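Local coordinates for protein membrane-bound lytic murein transglycosylase (Agrobacterium tumefaciens, PDB 2PNW) that probably cleaves the glycan strands of bacterial peptidoglycan as a membrane-bound lytic murein transglycosylase, taking part in turnover of the cell wall, at residues A[210-215]-A[254-259]; A[121-126]-A[143-148]. All blocks are in the same frame, centred on the assembly; numbering follows the deposited sequence.

Contact 1 of 2, residues A[210-215]-A[254-259]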
loop_
_atom_site.group_PDB
_atom_site.type_symbol
_atom_site.label_atom_id
_atom_site.label_comp_id
_atom_site.label_asym_id
_atom_site.label_seq_id
_atom_site.Cartn_x
_atom_site.Cartn_y
_atom_site.Cartn_z
ATOM N N ALA A 210 -5.064 -12.271 9.380
ATOM C CA ALA A 210 -5.584 -13.611 9.644
ATOM C C ALA A 210 -4.985 -14.693 8.715
ATOM O O ALA A 210 -4.841 -15.840 9.126
ATOM C CB ALA A 210 -7.132 -13.589 9.561
ATOM N N GLY A 211 -4.684 -14.333 7.472
ATOM C CA GLY A 211 -4.003 -15.240 6.510
ATOM C C GLY A 211 -4.792 -15.446 5.223
ATOM O O GLY A 211 -4.219 -15.736 4.139
ATOM N N HIS A 212 -6.114 -15.285 5.336
ATOM C CA HIS A 212 -7.025 -15.515 4.194
ATOM C C HIS A 212 -6.790 -14.523 3.085
ATOM O O HIS A 212 -6.333 -13.397 3.316
ATOM C CB HIS A 212 -8.485 -15.462 4.664
ATOM C CG HIS A 212 -8.691 -16.185 5.948
ATOM N ND1 HIS A 212 -8.545 -17.548 6.051
ATOM C CD2 HIS A 212 -8.970 -15.738 7.196
ATOM C CE1 HIS A 212 -8.740 -17.917 7.305
ATOM N NE2 HIS A 212 -9.001 -16.834 8.021
ATOM N N VAL A 213 -7.125 -14.936 1.870
ATOM C CA VAL A 213 -6.989 -14.072 0.697
ATOM C C VAL A 213 -7.871 -12.829 0.858
ATOM O O VAL A 213 -8.929 -12.871 1.525
ATOM C CB VAL A 213 -7.346 -14.854 -0.632
ATOM C CG1 VAL A 213 -8.857 -15.181 -0.703
ATOM C CG2 VAL A 213 -6.893 -14.088 -1.870
ATOM N N PHE A 214 -7.406 -11.723 0.286
ATOM C CA PHE A 214 -8.209 -10.517 0.180
ATOM C C PHE A 214 -9.242 -10.664 -0.962
ATOM O O PHE A 214 -8.887 -11.097 -2.065
ATOM C CB PHE A 214 -7.295 -9.310 -0.075
ATOM C CG PHE A 214 -8.037 -8.013 -0.259
ATOM C CD1 PHE A 214 -8.513 -7.297 0.850
ATOM C CD2 PHE A 214 -8.302 -7.532 -1.546
ATOM C CE1 PHE A 214 -9.233 -6.075 0.676
ATOM C CE2 PHE A 214 -9.048 -6.345 -1.734
ATOM C CZ PHE A 214 -9.491 -5.613 -0.610
ATOM N N SER A 215 -10.510 -10.337 -0.685
ATOM C CA SER A 215 -11.521 -10.250 -1.758
ATOM C C SER A 215 -12.076 -8.836 -1.859
ATOM O O SER A 215 -12.533 -8.283 -0.857
ATOM C CB SER A 215 -12.669 -11.243 -1.550
ATOM O OG SER A 215 -12.156 -12.541 -1.388
ATOM N N HIS A 254 -17.483 -11.174 2.813
ATOM C CA HIS A 254 -16.940 -11.765 1.573
ATOM C C HIS A 254 -15.425 -11.604 1.568
ATOM O O HIS A 254 -14.708 -12.432 1.018
ATOM C CB HIS A 254 -17.529 -11.047 0.356
ATOM C CG HIS A 254 -16.919 -11.444 -0.952
ATOM N ND1 HIS A 254 -17.083 -12.700 -1.494
ATOM C CD2 HIS A 254 -16.226 -10.725 -1.865
ATOM C CE1 HIS A 254 -16.483 -12.750 -2.673
ATOM N NE2 HIS A 254 -15.945 -11.562 -2.917
ATOM N N ASN A 255 -14.944 -10.514 2.159
ATOM C CA ASN A 255 -13.489 -10.349 2.366
ATOM C C ASN A 255 -13.081 -11.043 3.659
ATOM O O ASN A 255 -13.204 -10.492 4.758
ATOM C CB ASN A 255 -13.086 -8.863 2.413
ATOM C CG ASN A 255 -11.588 -8.701 2.692
ATOM O OD1 ASN A 255 -10.792 -9.534 2.253
ATOM N ND2 ASN A 255 -11.216 -7.669 3.441
ATOM N N ARG A 256 -12.631 -12.284 3.542
ATOM C CA ARG A 256 -12.311 -13.085 4.723
ATOM C C ARG A 256 -11.024 -12.614 5.416
ATOM O O ARG A 256 -10.826 -12.903 6.599
ATOM C CB ARG A 256 -12.121 -14.552 4.311
ATOM C CG ARG A 256 -13.443 -15.195 3.918
ATOM C CD ARG A 256 -13.194 -16.673 3.589
ATOM N NE ARG A 256 -13.001 -17.476 4.773
ATOM C CZ ARG A 256 -12.208 -18.560 4.851
ATOM N NH1 ARG A 256 -11.444 -18.946 3.838
ATOM N NH2 ARG A 256 -12.161 -19.214 5.995
ATOM N N SER A 257 -10.161 -11.936 4.670
ATOM C CA SER A 257 -8.926 -11.371 5.244
ATOM C C SER A 257 -9.279 -10.380 6.343
ATOM O O SER A 257 -10.280 -9.666 6.234
ATOM C CB SER A 257 -8.145 -10.620 4.161
ATOM O OG SER A 257 -7.093 -9.859 4.759
ATOM N N TYR A 258 -8.458 -10.324 7.402
ATOM C CA TYR A 258 -8.677 -9.358 8.490
ATOM C C TYR A 258 -7.304 -8.850 8.897
ATOM O O TYR A 258 -6.374 -9.654 9.075
ATOM C CB TYR A 258 -9.336 -10.055 9.685
ATOM C CG TYR A 258 -9.841 -9.120 10.789
ATOM C CD1 TYR A 258 -11.166 -8.686 10.805
ATOM C CD2 TYR A 258 -8.993 -8.675 11.807
ATOM C CE1 TYR A 258 -11.648 -7.806 11.825
ATOM C CE2 TYR A 258 -9.458 -7.810 12.825
ATOM C CZ TYR A 258 -10.794 -7.404 12.832
ATOM O OH TYR A 258 -11.266 -6.565 13.835
ATOM N N ILE A 259 -7.199 -7.531 9.022
ATOM C CA ILE A 259 -5.922 -6.858 9.294
ATOM C C ILE A 259 -5.763 -6.573 10.785
ATOM O O ILE A 259 -6.693 -6.076 11.445
ATOM C CB ILE A 259 -5.777 -5.528 8.484
ATOM C CG1 ILE A 259 -5.949 -5.775 6.977
ATOM C CG2 ILE A 259 -4.393 -4.814 8.827
ATOM C CD1 ILE A 259 -5.086 -6.965 6.409
HETATM O O HOH W 1 -5.821 -12.193 5.833
HETATM O O HOH W 2 -11.561 -13.415 1.065
#
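The imidazole of His-212 lies over one face of the Arg-256 guanidinium, offset toward its rim, with ND1 3.7 Å above that plane and the two flat groups 31° apart. Nearer the backbone, CB of His-212 meets CB of Arg-256 at 3.8 Å, and CD2 of His-212 comes to 3.4 Å from the carbonyl O of Arg-256. Each has a further partner: ND1 of His-212 bonds to the hydroxyl of Tyr-143, and NE of Arg-256 makes a salt bridge with Asp-158, so each group also has a polar partner outside the two loops.

At the other end Asn-255 reaches across with CG anti to its backbone N (chi1 177°), which carries the amide beside Phe-214. Its OD1 accepts N-H of Ser-215 at 3.1 Å, the donor standing well above the carbonyl plane, and sits 3.5 Å from CD1 of Phe-214. CB of Ser-215 also touches NE2 of His-254 at 3.6 Å.

One direct backbone bond joins the loops, N of Ala-210 to O of Tyr-258 at 2.9 Å. Two waters add further bridges. One bridges Gly-211 N, His-212 O and the hydroxyl of Ser-257; the other joins Val-213 O, Arg-256 N and the hydroxyl of Ser-215.

This is the irregular continuation of an antiparallel strand pair: one loop leaves strand 201-209, the other leads into strand 259-263, and these two strands pair antiparallel in the MltA-specific insert domain.

Contact 2 of 2, residues A[121-126]-A[143-148]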
loop_
_atom_site.group_PDB
_atom_site.type_symbol
_atom_site.label_atom_id
_atom_site.label_comp_id
_atom_site.label_asym_id
_atom_site.label_seq_id
_atom_site.Cartn_x
_atom_site.Cartn_y
_atom_site.Cartn_z
ATOM N N TYR A 121 -7.946 -4.263 16.567
ATOM C CA TYR A 121 -7.150 -5.236 17.319
ATOM C C TYR A 121 -5.661 -5.200 16.997
ATOM O O TYR A 121 -5.283 -5.046 15.828
ATOM C CB TYR A 121 -7.636 -6.648 16.996
ATOM C CG TYR A 121 -8.973 -7.021 17.611
ATOM C CD1 TYR A 121 -9.126 -7.140 19.002
ATOM C CD2 TYR A 121 -10.085 -7.271 16.789
ATOM C CE1 TYR A 121 -10.375 -7.511 19.568
ATOM C CE2 TYR A 121 -11.340 -7.636 17.340
ATOM C CZ TYR A 121 -11.468 -7.766 18.718
ATOM O OH TYR A 121 -12.700 -8.138 19.243
ATOM N N ARG A 122 -4.832 -5.389 18.030
ATOM C CA ARG A 122 -3.403 -5.679 17.843
ATOM C C ARG A 122 -3.272 -7.141 17.460
ATOM O O ARG A 122 -4.238 -7.907 17.561
ATOM C CB ARG A 122 -2.616 -5.556 19.167
ATOM C CG ARG A 122 -2.575 -4.228 19.843
ATOM C CD ARG A 122 -1.617 -4.352 21.068
ATOM N NE ARG A 122 -2.242 -4.883 22.278
ATOM C CZ ARG A 122 -2.014 -6.088 22.796
ATOM N NH1 ARG A 122 -1.140 -6.919 22.223
ATOM N NH2 ARG A 122 -2.623 -6.455 23.921
ATOM N N ARG A 123 -2.053 -7.550 17.082
ATOM C CA ARG A 123 -1.831 -8.938 16.696
ATOM C C ARG A 123 -1.945 -9.881 17.906
ATOM O O ARG A 123 -1.223 -9.714 18.902
ATOM C CB ARG A 123 -0.441 -9.067 16.071
ATOM C CG ARG A 123 -0.149 -10.457 15.525
ATOM C CD ARG A 123 1.304 -10.480 15.050
ATOM N NE ARG A 123 1.637 -11.789 14.489
ATOM C CZ ARG A 123 2.634 -11.993 13.631
ATOM N NH1 ARG A 123 3.404 -10.972 13.233
ATOM N NH2 ARG A 123 2.854 -13.236 13.182
ATOM N N PRO A 124 -2.842 -10.887 17.826
ATOM C CA PRO A 124 -2.963 -11.902 18.893
ATOM C C PRO A 124 -1.675 -12.721 18.967
ATOM O O PRO A 124 -1.089 -13.009 17.929
ATOM C CB PRO A 124 -4.100 -12.803 18.389
ATOM C CG PRO A 124 -4.877 -11.935 17.406
ATOM C CD PRO A 124 -3.820 -11.115 16.740
ATOM N N PRO A 125 -1.265 -13.144 20.181
ATOM C CA PRO A 125 0.011 -13.868 20.312
ATOM C C PRO A 125 -0.020 -15.259 19.638
ATOM O O PRO A 125 1.036 -15.849 19.388
ATOM C CB PRO A 125 0.181 -14.004 21.839
ATOM C CG PRO A 125 -1.254 -13.970 22.370
ATOM C CD PRO A 125 -1.973 -13.001 21.475
ATOM N N GLU A 126 -1.225 -15.782 19.361
ATOM C CA GLU A 126 -1.359 -17.098 18.734
ATOM C C GLU A 126 -1.348 -17.008 17.215
ATOM O O GLU A 126 -1.435 -18.022 16.541
ATOM C CB GLU A 126 -2.607 -17.863 19.242
ATOM C CG GLU A 126 -3.970 -17.333 18.716
ATOM C CD GLU A 126 -4.564 -16.148 19.521
ATOM O OE1 GLU A 126 -3.866 -15.528 20.372
ATOM O OE2 GLU A 126 -5.759 -15.828 19.281
ATOM N N TYR A 143 -0.600 -19.571 2.582
ATOM C CA TYR A 143 -0.902 -18.876 3.841
ATOM C C TYR A 143 0.400 -18.489 4.569
ATOM O O TYR A 143 1.268 -19.344 4.789
ATOM C CB TYR A 143 -1.737 -19.774 4.767
ATOM C CG TYR A 143 -3.226 -19.563 4.577
ATOM C CD1 TYR A 143 -3.814 -19.770 3.330
ATOM C CD2 TYR A 143 -4.038 -19.129 5.636
ATOM C CE1 TYR A 143 -5.199 -19.552 3.129
ATOM C CE2 TYR A 143 -5.440 -18.919 5.443
ATOM C CZ TYR A 143 -5.996 -19.151 4.186
ATOM O OH TYR A 143 -7.361 -18.959 3.972
ATOM N N ALA A 144 0.510 -17.218 4.926
ATOM C CA ALA A 144 1.672 -16.696 5.672
ATOM C C ALA A 144 1.454 -16.671 7.187
ATOM O O ALA A 144 2.409 -16.484 7.965
ATOM C CB ALA A 144 2.003 -15.286 5.131
ATOM N N PHE A 145 0.199 -16.886 7.629
ATOM C CA PHE A 145 -0.139 -16.860 9.053
ATOM C C PHE A 145 -1.063 -18.001 9.422
ATOM O O PHE A 145 -1.832 -18.496 8.586
ATOM C CB PHE A 145 -0.818 -15.545 9.464
ATOM C CG PHE A 145 0.000 -14.324 9.178
ATOM C CD1 PHE A 145 0.889 -13.835 10.130
ATOM C CD2 PHE A 145 -0.104 -13.682 7.951
ATOM C CE1 PHE A 145 1.656 -12.678 9.862
ATOM C CE2 PHE A 145 0.668 -12.543 7.666
ATOM C CZ PHE A 145 1.539 -12.044 8.638
ATOM N N GLY A 146 -0.977 -18.435 10.664
ATOM C CA GLY A 146 -1.864 -19.483 11.160
ATOM C C GLY A 146 -2.090 -19.313 12.642
ATOM O O GLY A 146 -1.507 -18.425 13.271
ATOM N N LYS A 147 -2.943 -20.153 13.206
ATOM C CA LYS A 147 -3.267 -20.109 14.624
ATOM C C LYS A 147 -2.497 -21.213 15.366
ATOM O O LYS A 147 -2.620 -22.395 15.025
ATOM C CB LYS A 147 -4.776 -20.288 14.812
ATOM C CG LYS A 147 -5.232 -20.425 16.238
ATOM C CD LYS A 147 -6.746 -20.519 16.286
ATOM C CE LYS A 147 -7.223 -21.283 17.511
ATOM N NZ LYS A 147 -7.358 -20.385 18.670
ATOM N N ALA A 148 -1.678 -20.825 16.348
ATOM C CA ALA A 148 -0.948 -21.803 17.155
ATOM C C ALA A 148 -1.869 -22.269 18.271
ATOM O O ALA A 148 -2.393 -21.458 19.020
ATOM C CB ALA A 148 0.348 -21.171 17.756
HETATM O O HOH W 3 -7.781 -17.502 18.453
#
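Glu-126 can be followed outward from the backbone toward Lys-147 and Ala-148. Its CB packs 3.6 Å from the carbonyl O of Ala-148. CG occupies the crowded position between the backbone N and the carbonyl carbon (chi1 73°), where it meets CG of Lys-147 at 4.2 Å, the two side chains crossing obliquely. The chain then bends at chi2, and the carboxylate splits its duties: OE1 forms a salt bridge with Arg-170, while OE2 accepts a hydrogen bond from a water that in turn accepts one from NZ of Lys-147. The charged atoms themselves, OE2 of Glu-126 and NZ of Lys-147, stay 4.9 Å apart, too far for direct contact, though the opposite charges probably still attract, and the water bridges them.

The backbone of Glu-126 supplies the direct link. Its O accepts N-H of Ala-148 at 2.8 Å, nearly straight at 169°, and also receives a CA-H...O contact from Lys-147. Glu-126 immediately precedes strand 127-129, and this bond continues the ladder in which that strand runs antiparallel to 145-149; with 152-154 on its other side, 145-149 is the middle member of a three-stranded antiparallel sheet in the MltA-specific insert domain.

Farther back along the loop, Arg-123 stretches out from CG to NE and brings its guanidinium to the edge of the Phe-145 ring. NH2 of Arg-123 lies in the ring plane, 3.6 Å from CE1 of Phe-145; the planes are 74° apart, and CE1 of Phe-145 lies over one face of the guanidinium. The same NH2 is bound by Leu-127 O and by the carboxylate of Asp-129. Phe-145 also packs on Tyr-206 and Ala-208 of strand 201-209.

Overall arrangement
Along the chain the two contacts come in series: contact 2 closes before contact 1 opens, and all four segments belong to the MltA-specific insert domain. Their centres lie 13 Å apart, on the same side of the chain's centre. They also touch: C of Gly-211 packs 3.5 Å from CE2 of Tyr-143, and OH of Tyr-258 packs 3.3 Å from CD2 of Tyr-121. Strand 201-209 ties them further, since it leads into segment 210-215 and carries Ala-208, which Arg-123 packs against. The small sheet containing 145-149 is thus joined to the loop after strand 201-209 and the loop leading into strand 259-263 within one domain.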